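Local coordinates for protein Udp-n-acetylglucosamine pyrophosphorylase (Trypanosoma brucei, PDB 4BQH) that probably catalyses the formation of UDP-N-acetylglucosamine and diphosphate from UTP and N-acetylglucosamine 1-phosphate, and is captured here with a bound allosteric inhibitor, at residues K96-L101 and D290-G295; D139-R144 and K501-P506; L176-S181 and V205-Q210. All coordinates share one frame; numbering follows the deposited sequence.

Interaction 1: K96-L101 and D290-G295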
loop_
_atom_site.group_PDB
_atom_site.type_symbol
_atom_site.label_atom_id
_atom_site.label_comp_id
_atom_site.label_asym_id
_atom_site.label_seq_id
_atom_site.Cartn_x
_atom_site.Cartn_y
_atom_site.Cartn_z
ATOM N N LYS A 96 0.689 -27.917 -0.302
ATOM C CA LYS A 96 -0.704 -28.183 0.070
ATOM C C LYS A 96 -1.264 -27.056 0.945
ATOM O O LYS A 96 -2.381 -26.602 0.739
ATOM C CB LYS A 96 -0.851 -29.511 0.794
ATOM C CG LYS A 96 -2.313 -29.885 1.038
ATOM C CD LYS A 96 -2.458 -31.255 1.688
ATOM C CE LYS A 96 -3.917 -31.708 1.689
ATOM N NZ LYS A 96 -4.790 -30.862 2.557
ATOM N N ARG A 97 -0.471 -26.626 1.916
ATOM C CA ARG A 97 -0.902 -25.568 2.842
ATOM C C ARG A 97 -1.180 -24.287 2.067
ATOM O O ARG A 97 -2.185 -23.622 2.320
ATOM C CB ARG A 97 0.160 -25.306 3.913
ATOM C CG ARG A 97 -0.268 -24.215 4.901
ATOM C CD ARG A 97 0.777 -24.027 5.970
ATOM N NE ARG A 97 0.451 -22.915 6.853
ATOM C CZ ARG A 97 1.310 -22.366 7.701
ATOM N NH1 ARG A 97 2.559 -22.820 7.784
ATOM N NH2 ARG A 97 0.922 -21.358 8.453
ATOM N N ILE A 98 -0.284 -23.949 1.132
ATOM C CA ILE A 98 -0.474 -22.762 0.285
ATOM C C ILE A 98 -1.763 -22.857 -0.542
ATOM O O ILE A 98 -2.549 -21.912 -0.603
ATOM C CB ILE A 98 0.746 -22.522 -0.640
ATOM C CG1 ILE A 98 1.938 -22.034 0.197
ATOM C CG2 ILE A 98 0.413 -21.500 -1.722
ATOM C CD1 ILE A 98 3.307 -22.200 -0.467
ATOM N N LYS A 99 -1.986 -24.006 -1.175
ATOM C CA LYS A 99 -3.191 -24.216 -1.963
ATOM C C LYS A 99 -4.451 -24.135 -1.094
ATOM O O LYS A 99 -5.489 -23.573 -1.515
ATOM C CB LYS A 99 -3.134 -25.591 -2.654
ATOM C CG LYS A 99 -4.261 -25.846 -3.653
ATOM C CD LYS A 99 -3.982 -27.082 -4.519
ATOM C CE LYS A 99 -2.808 -26.830 -5.480
ATOM N NZ LYS A 99 -2.726 -27.870 -6.546
ATOM N N ASN A 100 -4.373 -24.682 0.114
ATOM C CA ASN A 100 -5.531 -24.642 0.989
ATOM C C ASN A 100 -5.841 -23.215 1.490
ATOM O O ASN A 100 -7.011 -22.832 1.583
ATOM C CB ASN A 100 -5.360 -25.602 2.148
ATOM C CG ASN A 100 -5.476 -27.057 1.721
ATOM O OD1 ASN A 100 -4.961 -27.952 2.396
ATOM N ND2 ASN A 100 -6.157 -27.296 0.608
ATOM N N LEU A 101 -4.797 -22.449 1.789
ATOM C CA LEU A 101 -4.978 -21.056 2.216
ATOM C C LEU A 101 -5.552 -20.231 1.062
ATOM O O LEU A 101 -6.396 -19.357 1.261
ATOM C CB LEU A 101 -3.640 -20.457 2.684
ATOM C CG LEU A 101 -3.122 -20.976 4.041
ATOM C CD1 LEU A 101 -1.713 -20.448 4.281
ATOM C CD2 LEU A 101 -4.018 -20.568 5.213
ATOM N N ASP A 290 -4.392 -10.707 -2.649
ATOM C CA ASP A 290 -3.664 -11.973 -2.600
ATOM C C ASP A 290 -4.454 -12.975 -1.756
ATOM O O ASP A 290 -4.565 -12.779 -0.550
ATOM C CB ASP A 290 -2.299 -11.705 -1.933
ATOM C CG ASP A 290 -1.470 -12.942 -1.733
ATOM O OD1 ASP A 290 -1.900 -14.065 -2.034
ATOM O OD2 ASP A 290 -0.313 -12.778 -1.263
ATOM N N PRO A 291 -5.002 -14.044 -2.383
ATOM C CA PRO A 291 -5.823 -14.994 -1.632
ATOM C C PRO A 291 -5.032 -15.810 -0.597
ATOM O O PRO A 291 -5.618 -16.262 0.386
ATOM C CB PRO A 291 -6.396 -15.905 -2.734
ATOM C CG PRO A 291 -5.307 -15.904 -3.793
ATOM C CD PRO A 291 -4.853 -14.456 -3.799
ATOM N N VAL A 292 -3.726 -15.985 -0.780
ATOM C CA VAL A 292 -2.921 -16.690 0.260
ATOM C C VAL A 292 -2.769 -15.803 1.510
ATOM O O VAL A 292 -2.895 -16.281 2.641
ATOM C CB VAL A 292 -1.549 -17.127 -0.280
ATOM C CG1 VAL A 292 -0.668 -17.756 0.805
ATOM C CG2 VAL A 292 -1.745 -18.088 -1.454
ATOM N N PHE A 293 -2.501 -14.522 1.291
ATOM C CA PHE A 293 -2.379 -13.513 2.363
ATOM C C PHE A 293 -3.706 -13.463 3.138
ATOM O O PHE A 293 -3.728 -13.533 4.361
ATOM C CB PHE A 293 -2.139 -12.178 1.636
ATOM C CG PHE A 293 -1.591 -11.045 2.476
ATOM C CD1 PHE A 293 -0.935 -11.242 3.683
ATOM C CD2 PHE A 293 -1.665 -9.759 1.963
ATOM C CE1 PHE A 293 -0.386 -10.149 4.382
ATOM C CE2 PHE A 293 -1.120 -8.664 2.651
ATOM C CZ PHE A 293 -0.484 -8.874 3.862
ATOM N N ILE A 294 -4.812 -13.385 2.404
ATOM C CA ILE A 294 -6.162 -13.364 2.998
ATOM C C ILE A 294 -6.496 -14.659 3.750
ATOM O O ILE A 294 -7.006 -14.611 4.878
ATOM C CB ILE A 294 -7.217 -13.058 1.920
ATOM C CG1 ILE A 294 -6.985 -11.636 1.353
ATOM C CG2 ILE A 294 -8.648 -13.213 2.465
ATOM C CD1 ILE A 294 -7.669 -11.445 -0.012
ATOM N N GLY A 295 -6.215 -15.789 3.123
ATOM C CA GLY A 295 -6.476 -17.102 3.742
ATOM C C GLY A 295 -5.664 -17.289 5.016
ATOM O O GLY A 295 -6.175 -17.775 6.038
#
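Asp290 OD1 is gripped by two backbone N-H groups at the start of a helix, and the nearer belongs to Val292, the residue that packs on Ile98 and Leu101. Val292 N lies 2.9 Å from Asp290 OD1 and comes in from above the carboxylate plane. Phe293 N adds a weak bond to Asp290 OD1 at 3.4 Å, while Asp290 OD2 makes a salt bridge with Lys307. This is N-capping: the carboxylate occupies first-turn N-H groups that have no backbone acceptor within the helix. The helix it opens, 291-300, runs across helix 95-110 with the segment axes 86° apart and 8.7 Å from each other at closest approach, a nearly perpendicular helix-helix packing beside the large mixed sheet of the GT-A-type domain. Gly295 sits where the two backbones come together, and since it has no side chain its CA can lie 4.5 Å from Leu101 CA. There Gly295 CA makes a CA-H...O contact of 3.4 Å to Leu101 O, with 162° at the hydrogen. The Leu101 side chain lies over the same glycine, its CD2 3.6 Å from Gly295 O. Further along, Ile98 CG2 touches Val292 CG2 at 4.0 Å, the two side chains crossing obliquely. Val292 CG2 stands anti to its carbonyl carbon, beside the backbone N, and from there meets the isoleucine methyl. Phe83, on strand 83-84, touches Ile98, Leu101 and Val292 alike, and the Arg97 guanidinium makes a cation-pi contact with its ring.

Interaction 2: D139-R144 and K501-P506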
loop_
_atom_site.group_PDB
_atom_site.type_symbol
_atom_site.label_atom_id
_atom_site.label_comp_id
_atom_site.label_asym_id
_atom_site.label_seq_id
_atom_site.Cartn_x
_atom_site.Cartn_y
_atom_site.Cartn_z
ATOM N N ASP A 139 7.950 2.477 -19.227
ATOM C CA ASP A 139 8.553 2.101 -20.495
ATOM C C ASP A 139 9.096 0.697 -20.374
ATOM O O ASP A 139 9.412 0.221 -19.270
ATOM C CB ASP A 139 9.717 3.034 -20.830
ATOM C CG ASP A 139 9.282 4.472 -20.978
ATOM O OD1 ASP A 139 8.154 4.722 -21.462
ATOM O OD2 ASP A 139 10.076 5.349 -20.597
ATOM N N GLY A 140 9.234 0.030 -21.507
ATOM C CA GLY A 140 9.783 -1.297 -21.498
ATOM C C GLY A 140 8.713 -2.366 -21.424
ATOM O O GLY A 140 9.033 -3.548 -21.398
ATOM N N LEU A 141 7.455 -1.945 -21.339
ATOM C CA LEU A 141 6.352 -2.893 -21.381
ATOM C C LEU A 141 5.564 -2.689 -22.658
ATOM O O LEU A 141 5.273 -1.557 -23.045
ATOM C CB LEU A 141 5.437 -2.755 -20.164
ATOM C CG LEU A 141 6.100 -3.023 -18.805
ATOM C CD1 LEU A 141 5.132 -2.649 -17.693
ATOM C CD2 LEU A 141 6.522 -4.490 -18.682
ATOM N N GLN A 142 5.208 -3.801 -23.294
ATOM C CA GLN A 142 4.340 -3.768 -24.451
ATOM C C GLN A 142 2.916 -3.349 -24.091
ATOM O O GLN A 142 2.207 -2.801 -24.926
ATOM C CB GLN A 142 4.359 -5.127 -25.155
ATOM C CG GLN A 142 5.734 -5.465 -25.751
ATOM C CD GLN A 142 5.682 -6.611 -26.733
ATOM O OE1 GLN A 142 6.400 -7.582 -26.583
ATOM N NE2 GLN A 142 4.809 -6.517 -27.722
ATOM N N GLN A 143 2.489 -3.616 -22.852
ATOM C CA GLN A 143 1.220 -3.096 -22.381
ATOM C C GLN A 143 1.502 -1.636 -22.188
ATOM O O GLN A 143 2.569 -1.280 -21.718
ATOM C CB GLN A 143 0.847 -3.681 -21.007
ATOM C CG GLN A 143 0.704 -5.179 -20.998
ATOM C CD GLN A 143 0.655 -5.731 -19.593
ATOM O OE1 GLN A 143 -0.415 -5.821 -19.001
ATOM N NE2 GLN A 143 1.807 -6.092 -19.055
ATOM N N ARG A 144 0.582 -0.764 -22.521
ATOM C CA ARG A 144 0.916 0.632 -22.258
ATOM C C ARG A 144 -0.065 1.077 -21.208
ATOM O O ARG A 144 -1.013 1.799 -21.480
ATOM C CB ARG A 144 0.915 1.483 -23.545
ATOM C CG ARG A 144 1.840 0.977 -24.656
ATOM C CD ARG A 144 3.309 0.856 -24.250
ATOM N N LYS A 501 12.221 -13.713 -22.698
ATOM C CA LYS A 501 11.398 -13.350 -21.542
ATOM C C LYS A 501 9.928 -13.401 -21.898
ATOM O O LYS A 501 9.586 -13.537 -23.045
ATOM C CB LYS A 501 11.737 -11.933 -21.099
ATOM C CG LYS A 501 13.217 -11.743 -20.773
ATOM C CD LYS A 501 13.731 -12.696 -19.715
ATOM C CE LYS A 501 15.244 -12.497 -19.591
ATOM N NZ LYS A 501 15.909 -13.631 -18.870
ATOM N N ALA A 502 9.067 -13.273 -20.898
ATOM C CA ALA A 502 7.640 -13.124 -21.154
ATOM C C ALA A 502 7.098 -11.898 -20.418
ATOM O O ALA A 502 7.622 -11.493 -19.362
ATOM C CB ALA A 502 6.900 -14.387 -20.718
ATOM N N GLU A 503 6.073 -11.286 -20.998
ATOM C CA GLU A 503 5.328 -10.217 -20.361
ATOM C C GLU A 503 3.863 -10.635 -20.446
ATOM O O GLU A 503 3.345 -10.870 -21.543
ATOM C CB GLU A 503 5.529 -8.894 -21.095
ATOM C CG GLU A 503 4.673 -7.768 -20.543
ATOM C CD GLU A 503 4.743 -6.476 -21.339
ATOM O OE1 GLU A 503 5.703 -6.298 -22.136
ATOM O OE2 GLU A 503 3.834 -5.640 -21.157
ATOM N N ILE A 504 3.209 -10.748 -19.299
ATOM C CA ILE A 504 1.848 -11.330 -19.261
ATOM C C ILE A 504 0.891 -10.335 -18.621
ATOM O O ILE A 504 1.110 -9.886 -17.486
ATOM C CB ILE A 504 1.836 -12.661 -18.483
ATOM C CG1 ILE A 504 2.808 -13.670 -19.122
ATOM C CG2 ILE A 504 0.403 -13.243 -18.391
ATOM C CD1 ILE A 504 3.112 -14.891 -18.283
ATOM N N SER A 505 -0.190 -10.012 -19.339
ATOM C CA SER A 505 -1.244 -9.148 -18.852
ATOM C C SER A 505 -1.859 -9.722 -17.586
ATOM O O SER A 505 -2.032 -10.918 -17.502
ATOM C CB SER A 505 -2.358 -9.033 -19.903
ATOM O OG SER A 505 -3.404 -8.243 -19.382
ATOM N N PRO A 506 -2.187 -8.855 -16.606
ATOM C CA PRO A 506 -2.896 -9.395 -15.429
ATOM C C PRO A 506 -4.264 -9.954 -15.771
ATOM O O PRO A 506 -4.768 -10.790 -15.031
ATOM C CB PRO A 506 -3.029 -8.193 -14.484
ATOM C CG PRO A 506 -2.115 -7.148 -15.000
ATOM C CD PRO A 506 -1.850 -7.428 -16.463
HETATM O O HOH W 1 8.502 -6.147 -22.458
HETATM O O HOH W 2 1.848 -7.342 -16.316
#
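Around Leu141 and Glu503 the two backbones stay 7.5 Å apart, measured between CA atoms, and their touching parts run in directions 40° from each other. That spacing is too wide for strand pairing, so the Glu503 side chain bridges it. CG stands anti to the backbone N (chi1 175°) and the chain stays extended beyond it, delivering the carboxylate to the loop. Two successive backbone N-H groups meet it there: Gln142 N gives its hydrogen to the syn lone pair of Glu503 OE1 at 2.8 Å, and Gln143 N binds Glu503 OE2 at 3.0 Å, also on the syn side but 22° out of the carboxylate plane. The Gln143 side chain, extended beyond CG, brings its NE2 to the anti lone pair of Glu503 OE2, again at 3.0 Å, with that oxygen lying in the amide plane. A water joins Gly140 O to Glu503 OE1, donating to the latter at 2.8 Å. With three N-H donors and a water hydrogen on it, this buried carboxylate is probably stabilised as the anion. Leu141 flanks the group with carbon, CD2 lying 3.8 Å from Glu503 CD. The other end of the Gln143 amide meets the chain turn after the strand: OE1 comes tip to tip with the Pro506 ring, 3.3 Å from CD, and accepts a hydrogen bond from Lys145. A second water accepts from Gln143 NE2 and donates to Ile504 O. The carboxylate thus ties the loop between strand 129-130 and helix 147-166 to strand 501-504. That strand pairs in parallel with strand 533-536, whose Phe535 touches Gln142, Gln143 and Glu503, while helix 448-471 contributes Val452 against Leu141 and Leu456 against Glu503.

Interaction 3: L176-S181 and V205-Q210. With SO4 (sulfate ion), chain D.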
loop_
_atom_site.group_PDB
_atom_site.type_symbol
_atom_site.label_atom_id
_atom_site.label_comp_id
_atom_site.label_asym_id
_atom_site.label_seq_id
_atom_site.Cartn_x
_atom_site.Cartn_y
_atom_site.Cartn_z
ATOM N N LEU A 176 -12.465 -1.148 -3.896
ATOM C CA LEU A 176 -11.211 -0.456 -4.126
ATOM C C LEU A 176 -11.305 0.902 -3.439
ATOM O O LEU A 176 -12.219 1.701 -3.709
ATOM C CB LEU A 176 -10.953 -0.276 -5.636
ATOM C CG LEU A 176 -9.654 0.471 -5.973
ATOM C CD1 LEU A 176 -8.434 -0.238 -5.393
ATOM C CD2 LEU A 176 -9.485 0.630 -7.469
ATOM N N LEU A 177 -10.356 1.154 -2.542
ATOM C CA LEU A 177 -10.312 2.402 -1.784
ATOM C C LEU A 177 -9.077 3.139 -2.258
ATOM O O LEU A 177 -7.956 2.630 -2.099
ATOM C CB LEU A 177 -10.189 2.081 -0.286
ATOM C CG LEU A 177 -11.012 0.921 0.284
ATOM C CD1 LEU A 177 -10.744 0.819 1.785
ATOM C CD2 LEU A 177 -12.486 1.150 -0.022
ATOM N N VAL A 178 -9.273 4.298 -2.883
ATOM C CA VAL A 178 -8.147 5.029 -3.458
ATOM C C VAL A 178 -7.855 6.229 -2.543
ATOM O O VAL A 178 -8.658 7.161 -2.475
ATOM C CB VAL A 178 -8.482 5.503 -4.894
ATOM C CG1 VAL A 178 -7.313 6.289 -5.492
ATOM C CG2 VAL A 178 -8.811 4.295 -5.751
ATOM N N MET A 179 -6.736 6.178 -1.818
ATOM C CA MET A 179 -6.451 7.224 -0.844
ATOM C C MET A 179 -5.636 8.339 -1.479
ATOM O O MET A 179 -4.425 8.249 -1.644
ATOM C CB MET A 179 -5.770 6.696 0.433
ATOM C CG MET A 179 -5.837 7.783 1.519
ATOM S SD MET A 179 -5.161 7.210 3.091
ATOM C CE MET A 179 -3.421 7.377 2.773
ATOM N N THR A 180 -6.338 9.402 -1.829
ATOM C CA THR A 180 -5.760 10.496 -2.595
ATOM C C THR A 180 -5.130 11.506 -1.623
ATOM O O THR A 180 -5.163 11.325 -0.409
ATOM C CB THR A 180 -6.869 11.174 -3.397
ATOM O OG1 THR A 180 -7.930 11.523 -2.496
ATOM C CG2 THR A 180 -7.420 10.208 -4.470
ATOM N N SER A 181 -4.564 12.575 -2.173
ATOM C CA SER A 181 -4.306 13.775 -1.382
ATOM C C SER A 181 -5.421 14.791 -1.620
ATOM O O SER A 181 -6.163 14.704 -2.615
ATOM C CB SER A 181 -2.948 14.391 -1.745
ATOM O OG SER A 181 -2.958 14.962 -3.054
ATOM N N VAL A 205 -15.550 1.584 -6.355
ATOM C CA VAL A 205 -14.387 2.451 -6.224
ATOM C C VAL A 205 -14.700 3.642 -5.334
ATOM O O VAL A 205 -15.655 4.397 -5.601
ATOM C CB VAL A 205 -13.873 2.918 -7.591
ATOM C CG1 VAL A 205 -12.619 3.771 -7.396
ATOM C CG2 VAL A 205 -13.576 1.687 -8.452
ATOM N N HIS A 206 -13.894 3.821 -4.289
ATOM C CA HIS A 206 -14.160 4.834 -3.274
ATOM C C HIS A 206 -12.956 5.705 -3.162
ATOM O O HIS A 206 -11.888 5.237 -2.753
ATOM C CB HIS A 206 -14.458 4.166 -1.921
ATOM C CG HIS A 206 -15.522 3.083 -1.991
ATOM N ND1 HIS A 206 -16.811 3.320 -1.706
ATOM C CD2 HIS A 206 -15.443 1.734 -2.338
ATOM C CE1 HIS A 206 -17.536 2.185 -1.860
ATOM N NE2 HIS A 206 -16.699 1.212 -2.253
ATOM N N PHE A 207 -13.093 6.970 -3.530
ATOM C CA PHE A 207 -11.983 7.916 -3.404
ATOM C C PHE A 207 -12.091 8.646 -2.076
ATOM O O PHE A 207 -13.161 9.124 -1.705
ATOM C CB PHE A 207 -12.026 8.937 -4.537
ATOM C CG PHE A 207 -11.925 8.328 -5.893
ATOM C CD1 PHE A 207 -10.686 8.008 -6.442
ATOM C CD2 PHE A 207 -13.086 8.063 -6.621
ATOM C CE1 PHE A 207 -10.620 7.426 -7.710
ATOM C CE2 PHE A 207 -13.028 7.496 -7.874
ATOM C CZ PHE A 207 -11.786 7.174 -8.418
ATOM N N PHE A 208 -10.989 8.737 -1.349
ATOM C CA PHE A 208 -11.008 9.408 -0.060
ATOM C C PHE A 208 -9.675 10.079 0.189
ATOM O O PHE A 208 -8.634 9.439 0.099
ATOM C CB PHE A 208 -11.430 8.450 1.089
ATOM C CG PHE A 208 -10.430 7.373 1.434
ATOM C CD1 PHE A 208 -10.088 6.353 0.515
ATOM C CD2 PHE A 208 -9.865 7.341 2.714
ATOM C CE1 PHE A 208 -9.174 5.359 0.869
ATOM C CE2 PHE A 208 -8.963 6.338 3.085
ATOM C CZ PHE A 208 -8.621 5.350 2.158
ATOM N N ALA A 209 -9.717 11.368 0.511
ATOM C CA ALA A 209 -8.475 12.133 0.669
ATOM C C ALA A 209 -7.925 12.032 2.069
ATOM O O ALA A 209 -8.678 12.097 3.064
ATOM C CB ALA A 209 -8.716 13.596 0.334
ATOM N N GLN A 210 -6.609 11.889 2.143
ATOM C CA GLN A 210 -5.901 11.928 3.416
ATOM C C GLN A 210 -5.656 13.373 3.778
ATOM O O GLN A 210 -5.829 14.285 2.940
ATOM C CB GLN A 210 -4.552 11.197 3.302
ATOM C CG GLN A 210 -3.588 11.781 2.280
ATOM C CD GLN A 210 -2.480 10.804 1.990
ATOM O OE1 GLN A 210 -1.546 10.653 2.794
ATOM N NE2 GLN A 210 -2.625 10.058 0.898
HETATM S S SO4 D . -18.817 6.005 -0.373
HETATM O O1 SO4 D . -17.578 6.009 -1.176
HETATM O O2 SO4 D . -18.823 7.134 0.597
HETATM O O3 SO4 D . -18.899 4.731 0.366
HETATM O O4 SO4 D . -19.981 6.215 -1.272
#
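A beta-alpha-beta crossover joins these parallel strands: 176-180 leads through helix 185-194 to 205-209 in the mixed sheet of the GT-A-type fold. Backbone bonds alternate in direction between them, from His206 N to Leu176 O (2.8 Å) up to Gln210 N to Thr180 O. Towards the crossover helix, Val178 and Phe207 lie side by side, CB to CD1 3.7 Å, and Phe192 meets the Phe207 ring edge-to-face; Thr180 OG1 bonds to Asp185. The other face carries Leu177, Met179, His206 and Phe208. Met179 CG rests over one face of the Phe208 ring, 4.0 Å from its centroid, and SD lies obliquely to it, a Met-aromatic contact against helix 241-246. Leu177 CB touches Phe208 CE1 at 3.6 Å. His206 NE2 is bonded to Gln175, while ND1 gives a hydrogen bond to sulfate O1 (2.8 Å), an ion probably from the crystallisation liquor. At the far end the Gln210 side chain comes about 6 Å from the bound inhibitor. Its CG sits between the backbone N and the carbonyl carbon (chi1 61°), and NE2 bonds to Thr180 O at 3.1 Å, approaching from the opposite face of that carbonyl plane to Gln210 N.

How the interactions relate
The three contacts are spread widely, their centres 27 to 28 Å apart and their nearest atoms about 12 to 13 Å apart, so none touches another. Interactions 1 and 3 share the large mixed sheet: helix 95-110 runs on to strand 114-119, the parallel neighbour of strand 175-180, and helix 291-300 leads to strand 304-309 further round. Along the chain the order is 96-101, 139-144, 176-181, 205-210, 290-295, 501-506. Both segments of interaction 3 therefore fall between those of interaction 1 and between those of interaction 2, whereas interactions 1 and 2 alternate. Interaction 2 alone brings in the two-stranded sheet near the C-terminus, tying it to the loop between strand 129-130 and helix 147-166.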